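Local coordinates for protein homoprotocatechuate 2,3-dioxygenase (Brevibacterium fuscum, PDB 4Z6M) that cleaves the aromatic ring of homoprotocatechuate with molecular oxygen, using an iron(II) centre held by a facial triad of two histidines and one carboxylate, at residues 178-192 and 280-293. The protein carries 1 engineered substitution. Numbering follows the deposited sequence.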
loop_
_atom_site.group_PDB
_atom_site.type_symbol
_atom_site.label_atom_id
_atom_site.label_comp_id
_atom_site.label_asym_id
_atom_site.label_seq_id
_atom_site.Cartn_x
_atom_site.Cartn_y
_atom_site.Cartn_z
ATOM N N THR A 178 28.492 4.402 1.477
ATOM C CA THR A 178 27.633 3.398 0.865
ATOM C C THR A 178 27.555 3.597 -0.612
ATOM O O THR A 178 27.764 2.654 -1.348
ATOM C CB THR A 178 26.242 3.451 1.517
ATOM O OG1 THR A 178 25.753 4.796 1.472
ATOM C CG2 THR A 178 26.343 2.993 2.928
ATOM N N GLU A 179 27.215 4.796 -1.062
ATOM C CA GLU A 179 27.116 5.096 -2.483
ATOM C C GLU A 179 27.751 6.441 -2.803
ATOM O O GLU A 179 27.905 7.287 -1.925
ATOM C CB GLU A 179 25.654 5.103 -2.924
ATOM C CG GLU A 179 24.920 3.808 -2.555
ATOM C CD GLU A 179 23.722 3.505 -3.432
ATOM O OE1 GLU A 179 23.776 3.843 -4.609
ATOM O OE2 GLU A 179 22.725 2.896 -2.947
ATOM N N ASP A 180 28.116 6.636 -4.062
ATOM C CA ASP A 180 28.640 7.920 -4.522
ATOM C C ASP A 180 28.376 8.114 -5.997
ATOM O O ASP A 180 27.936 7.177 -6.690
ATOM C CB ASP A 180 30.106 8.101 -4.128
ATOM C CG ASP A 180 31.067 7.197 -4.837
ATOM O OD1 ASP A 180 30.692 6.218 -5.469
ATOM O OD2 ASP A 180 32.268 7.445 -4.688
ATOM N N ILE A 181 28.597 9.354 -6.440
ATOM C CA ILE A 181 28.443 9.696 -7.843
ATOM C C ILE A 181 29.747 10.323 -8.315
ATOM O O ILE A 181 30.216 11.285 -7.711
ATOM C CB ILE A 181 27.275 10.691 -8.061
ATOM C CG1 ILE A 181 25.938 10.042 -7.711
ATOM C CG2 ILE A 181 27.250 11.222 -9.493
ATOM C CD1 ILE A 181 24.750 10.985 -7.741
ATOM N N GLN A 182 30.287 9.792 -9.408
ATOM C CA GLN A 182 31.535 10.282 -10.002
ATOM C C GLN A 182 31.395 10.388 -11.501
ATOM O O GLN A 182 30.427 9.899 -12.069
ATOM C CB GLN A 182 32.691 9.331 -9.671
ATOM C CG GLN A 182 32.983 9.208 -8.199
ATOM C CD GLN A 182 34.225 8.402 -7.916
ATOM O OE1 GLN A 182 35.210 8.446 -8.670
ATOM N NE2 GLN A 182 34.214 7.707 -6.813
ATOM N N ASP A 183 32.371 10.997 -12.167
ATOM C CA ASP A 183 32.468 10.856 -13.619
ATOM C C ASP A 183 33.757 10.181 -14.033
ATOM O O ASP A 183 34.550 9.754 -13.182
ATOM C CB ASP A 183 32.226 12.195 -14.336
ATOM C CG ASP A 183 33.290 13.222 -14.098
ATOM O OD1 ASP A 183 34.381 12.873 -13.587
ATOM O OD2 ASP A 183 33.028 14.407 -14.440
ATOM N N ASP A 184 33.947 10.060 -15.345
ATOM C CA ASP A 184 35.115 9.384 -15.877
ATOM C C ASP A 184 36.353 10.279 -15.963
ATOM O O ASP A 184 37.383 9.852 -16.509
ATOM C CB ASP A 184 34.796 8.794 -17.270
ATOM C CG ASP A 184 34.503 9.864 -18.355
ATOM O OD1 ASP A 184 34.632 11.103 -18.120
ATOM O OD2 ASP A 184 34.140 9.438 -19.478
ATOM N N GLU A 185 36.253 11.488 -15.414
ATOM C CA GLU A 185 37.342 12.464 -15.406
ATOM C C GLU A 185 37.882 12.712 -14.006
ATOM O O GLU A 185 38.704 13.589 -13.819
ATOM C CB GLU A 185 36.855 13.762 -16.022
ATOM C CG GLU A 185 36.719 13.660 -17.519
ATOM C CD GLU A 185 35.970 14.819 -18.106
ATOM O OE1 GLU A 185 36.493 15.950 -18.070
ATOM O OE2 GLU A 185 34.854 14.592 -18.594
ATOM N N GLY A 186 37.438 11.910 -13.048
ATOM C CA GLY A 186 37.977 11.915 -11.697
ATOM C C GLY A 186 37.252 12.849 -10.748
ATOM O O GLY A 186 37.749 13.111 -9.640
ATOM N N THR A 187 36.099 13.362 -11.169
ATOM C CA THR A 187 35.325 14.276 -10.310
ATOM C C THR A 187 34.327 13.496 -9.480
ATOM O O THR A 187 33.652 12.612 -10.002
ATOM C CB THR A 187 34.609 15.351 -11.150
ATOM O OG1 THR A 187 35.600 16.107 -11.856
ATOM C CG2 THR A 187 33.761 16.287 -10.264
ATOM N N THR A 188 34.221 13.836 -8.196
ATOM C CA THR A 188 33.162 13.319 -7.321
ATOM C C THR A 188 32.115 14.405 -7.106
ATOM O O THR A 188 32.462 15.552 -6.797
ATOM C CB THR A 188 33.736 12.824 -5.977
ATOM O OG1 THR A 188 34.675 11.783 -6.219
ATOM C CG2 THR A 188 32.638 12.303 -5.068
ATOM N N TYR A 189 30.846 14.038 -7.282
ATOM C CA TYR A 189 29.743 14.962 -7.177
ATOM C C TYR A 189 28.939 14.811 -5.885
ATOM O O TYR A 189 28.270 15.772 -5.489
ATOM C CB TYR A 189 28.811 14.806 -8.369
ATOM C CG TYR A 189 29.481 15.146 -9.667
ATOM C CD1 TYR A 189 30.211 14.198 -10.385
ATOM C CD2 TYR A 189 29.438 16.445 -10.168
ATOM C CE1 TYR A 189 30.836 14.550 -11.574
ATOM C CE2 TYR A 189 30.052 16.780 -11.349
ATOM C CZ TYR A 189 30.761 15.831 -12.052
ATOM O OH TYR A 189 31.383 16.190 -13.221
ATOM N N ALA A 190 28.966 13.625 -5.261
ATOM C CA ALA A 190 28.136 13.362 -4.103
ATOM C C ALA A 190 28.584 12.064 -3.470
ATOM O O ALA A 190 29.097 11.186 -4.163
ATOM C CB ALA A 190 26.679 13.287 -4.503
ATOM N N ALA A 191 28.399 11.949 -2.167
ATOM C CA ALA A 191 28.676 10.729 -1.434
ATOM C C ALA A 191 27.688 10.593 -0.283
ATOM O O ALA A 191 27.226 11.592 0.267
ATOM C CB ALA A 191 30.091 10.731 -0.888
ATOM N N TRP A 192 27.375 9.339 0.055
ATOM C CA TRP A 192 26.421 8.979 1.104
ATOM C C TRP A 192 27.140 8.133 2.133
ATOM O O TRP A 192 27.932 7.307 1.769
ATOM C CB TRP A 192 25.278 8.174 0.480
ATOM C CG TRP A 192 24.298 8.968 -0.331
ATOM C CD1 TRP A 192 23.038 9.285 0.048
ATOM C CD2 TRP A 192 24.458 9.498 -1.660
ATOM N NE1 TRP A 192 22.405 9.986 -0.940
ATOM C CE2 TRP A 192 23.261 10.142 -1.991
ATOM C CE3 TRP A 192 25.487 9.481 -2.600
ATOM C CZ2 TRP A 192 23.063 10.783 -3.210
ATOM C CZ3 TRP A 192 25.279 10.088 -3.817
ATOM C CH2 TRP A 192 24.077 10.753 -4.106
ATOM N N ASN A 280 29.762 -4.217 3.486
ATOM C CA ASN A 280 28.644 -3.763 2.669
ATOM C C ASN A 280 29.144 -3.252 1.332
ATOM O O ASN A 280 29.999 -2.370 1.301
ATOM C CB ASN A 280 27.914 -2.641 3.364
ATOM C CG ASN A 280 26.707 -2.193 2.587
ATOM O OD1 ASN A 280 25.732 -2.931 2.475
ATOM N ND2 ASN A 280 26.767 -0.998 2.040
ATOM N N PRO A 281 28.594 -3.766 0.216
ATOM C CA PRO A 281 29.167 -3.366 -1.063
ATOM C C PRO A 281 28.863 -1.913 -1.384
ATOM O O PRO A 281 27.725 -1.486 -1.294
ATOM C CB PRO A 281 28.480 -4.296 -2.065
ATOM C CG PRO A 281 28.034 -5.482 -1.281
ATOM C CD PRO A 281 27.722 -4.961 0.095
ATOM N N THR A 282 29.887 -1.159 -1.751
ATOM C CA THR A 282 29.689 0.213 -2.151
ATOM C C THR A 282 29.216 0.251 -3.613
ATOM O O THR A 282 29.458 -0.668 -4.412
ATOM C CB THR A 282 30.968 1.015 -2.006
ATOM O OG1 THR A 282 31.957 0.420 -2.847
ATOM C CG2 THR A 282 31.439 0.983 -0.587
ATOM N N ILE A 283 28.499 1.295 -3.954
ATOM C CA ILE A 283 27.986 1.468 -5.310
ATOM C C ILE A 283 28.395 2.857 -5.817
ATOM O O ILE A 283 28.115 3.849 -5.166
ATOM C CB ILE A 283 26.451 1.358 -5.346
ATOM C CG1 ILE A 283 25.958 0.034 -4.718
ATOM C CG2 ILE A 283 25.960 1.481 -6.781
ATOM C CD1 ILE A 283 24.460 -0.057 -4.477
ATOM N N THR A 284 29.033 2.922 -6.978
ATOM C CA THR A 284 29.377 4.181 -7.629
ATOM C C THR A 284 28.575 4.329 -8.913
ATOM O O THR A 284 28.557 3.425 -9.756
ATOM C CB THR A 284 30.861 4.237 -7.982
ATOM O OG1 THR A 284 31.650 4.161 -6.776
ATOM C CG2 THR A 284 31.206 5.542 -8.716
ATOM N N TRP A 285 27.869 5.442 -9.037
ATOM C CA TRP A 285 27.112 5.778 -10.241
ATOM C C TRP A 285 27.850 6.820 -11.052
ATOM O O TRP A 285 28.506 7.700 -10.481
ATOM C CB TRP A 285 25.766 6.362 -9.864
ATOM C CG TRP A 285 24.877 5.457 -9.064
ATOM C CD1 TRP A 285 25.043 5.090 -7.759
ATOM C CD2 TRP A 285 23.691 4.776 -9.517
ATOM N NE1 TRP A 285 24.017 4.257 -7.350
ATOM C CE2 TRP A 285 23.182 4.042 -8.412
ATOM C CE3 TRP A 285 22.992 4.740 -10.729
ATOM C CZ2 TRP A 285 22.024 3.286 -8.492
ATOM C CZ3 TRP A 285 21.828 3.966 -10.798
ATOM C CH2 TRP A 285 21.364 3.278 -9.679
ATOM N N ASN A 286 27.689 6.770 -12.371
ATOM C CA ASN A 286 28.204 7.840 -13.221
ATOM C C ASN A 286 27.256 9.022 -13.181
ATOM O O ASN A 286 26.034 8.846 -13.247
ATOM C CB ASN A 286 28.345 7.355 -14.654
ATOM C CG ASN A 286 29.086 8.342 -15.515
ATOM O OD1 ASN A 286 28.470 9.184 -16.174
ATOM N ND2 ASN A 286 30.409 8.238 -15.537
ATOM N N VAL A 287 27.804 10.231 -13.125
ATOM C CA VAL A 287 26.979 11.433 -13.041
ATOM C C VAL A 287 26.030 11.606 -14.225
ATOM O O VAL A 287 25.024 12.291 -14.115
ATOM C CB VAL A 287 27.886 12.693 -12.868
ATOM C CG1 VAL A 287 28.608 13.044 -14.165
ATOM C CG2 VAL A 287 27.119 13.869 -12.291
ATOM N N HIS A 288 26.385 11.034 -15.383
ATOM C CA HIS A 288 25.564 11.173 -16.577
ATOM C C HIS A 288 24.488 10.103 -16.693
ATOM O O HIS A 288 23.691 10.145 -17.627
ATOM C CB HIS A 288 26.414 11.182 -17.838
ATOM C CG HIS A 288 27.477 12.228 -17.822
ATOM N ND1 HIS A 288 27.247 13.542 -18.159
ATOM C CD2 HIS A 288 28.785 12.144 -17.473
ATOM C CE1 HIS A 288 28.373 14.224 -18.021
ATOM N NE2 HIS A 288 29.315 13.408 -17.596
ATOM N N ASP A 289 24.408 9.187 -15.731
ATOM C CA ASP A 289 23.379 8.130 -15.744
ATOM C C ASP A 289 22.054 8.732 -15.268
ATOM O O ASP A 289 21.928 9.132 -14.104
ATOM C CB ASP A 289 23.848 7.014 -14.804
ATOM C CG ASP A 289 22.907 5.818 -14.756
ATOM O OD1 ASP A 289 21.714 5.977 -15.078
ATOM O OD2 ASP A 289 23.385 4.740 -14.360
ATOM N N ASN A 290 21.099 8.856 -16.179
ATOM C CA ASN A 290 19.841 9.502 -15.883
ATOM C C ASN A 290 18.928 8.693 -14.981
ATOM O O ASN A 290 17.861 9.178 -14.671
ATOM C CB ASN A 290 19.097 9.836 -17.180
ATOM C CG ASN A 290 17.945 10.793 -16.961
ATOM O OD1 ASN A 290 18.114 11.886 -16.406
ATOM N ND2 ASN A 290 16.755 10.390 -17.400
ATOM N N GLN A 291 19.349 7.518 -14.519
ATOM C CA GLN A 291 18.615 6.788 -13.482
ATOM C C GLN A 291 19.233 6.879 -12.086
ATOM O O GLN A 291 18.733 6.247 -11.154
ATOM C CB GLN A 291 18.396 5.316 -13.880
ATOM C CG GLN A 291 17.595 5.152 -15.160
ATOM C CD GLN A 291 17.156 3.729 -15.532
ATOM O OE1 GLN A 291 16.576 3.528 -16.592
ATOM N NE2 GLN A 291 17.469 2.753 -14.714
ATOM N N ARG A 292 20.283 7.688 -11.922
ATOM C CA ARG A 292 21.018 7.662 -10.661
ATOM C C ARG A 292 20.257 8.392 -9.546
ATOM O O ARG A 292 20.360 7.989 -8.399
ATOM C CB ARG A 292 22.408 8.255 -10.819
ATOM C CG ARG A 292 22.410 9.788 -10.882
ATOM C CD ARG A 292 23.634 10.435 -11.532
ATOM N NE ARG A 292 23.471 11.883 -11.496
ATOM C CZ ARG A 292 22.655 12.536 -12.308
ATOM N NH1 ARG A 292 22.028 11.900 -13.285
ATOM N NH2 ARG A 292 22.487 13.840 -12.164
ATOM N N ARG A 293 19.575 9.499 -9.872
ATOM C CA ARG A 293 18.910 10.309 -8.837
ATOM C C ARG A 293 17.410 10.032 -8.796
ATOM O O ARG A 293 16.824 9.871 -7.719
ATOM C CB ARG A 293 19.203 11.796 -9.064
ATOM C CG ARG A 293 20.610 12.172 -8.620
ATOM C CD ARG A 293 20.787 13.649 -8.384
ATOM N NE ARG A 293 22.128 13.978 -7.900
ATOM C CZ ARG A 293 22.525 13.920 -6.639
ATOM N NH1 ARG A 293 21.723 13.499 -5.678
ATOM N NH2 ARG A 293 23.744 14.315 -6.324
HETATM O O HOH W 1 25.774 0.401 -0.320
HETATM O O HOH W 2 31.898 14.352 -17.072
#
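Strand 283-286 is the outermost strand, within this chain, of the mixed sheet of the C-terminal glyoxalase-family domain, parallel to strand 178-182 of the 178-192 beta hairpin. Five backbone hydrogen bonds zip the two together, from Ile-283 N to Thr-178 O through to Val-287 N to Gln-182 O.

On the face carrying Glu-179 and Trp-285, the indole NE1 donates to Glu-179 OE1 at 2.8 Å, the carboxylate only 9° from coplanar with the ring; Tyr-273 and Ser-251 hold OE2. On the other face Thr-284 OG1 gives a short 2.6 Å bond to the syn lone pair of Asp-180 OD1. That carboxylate is gripped at OD2 as well, by Gln-182 NE2 and a salt bridge to Arg-167.

Past the strand end, Val-287 sets CG2 over the centre of the Tyr-189 ring, a CH-pi contact of 3.7 Å to the centroid, while Thr-187 CG2 covers the opposite face near the rim. Ile-181 CG2 packs on Val-287 CB at 3.7 Å. With CG1 anti to the carbonyl carbon (chi1 -66°) and the chain extended, Ile-181 CD1 reaches one face of the Arg-293 guanidinium, toward its rim.

Glu-329 makes salt bridges to Arg-292 and Arg-293, and its helix 329-333 also packs on Tyr-189 and Val-287; helix 302-306 packs on both arginines, and strand 202-206 continues the sheet beyond strand 188-194.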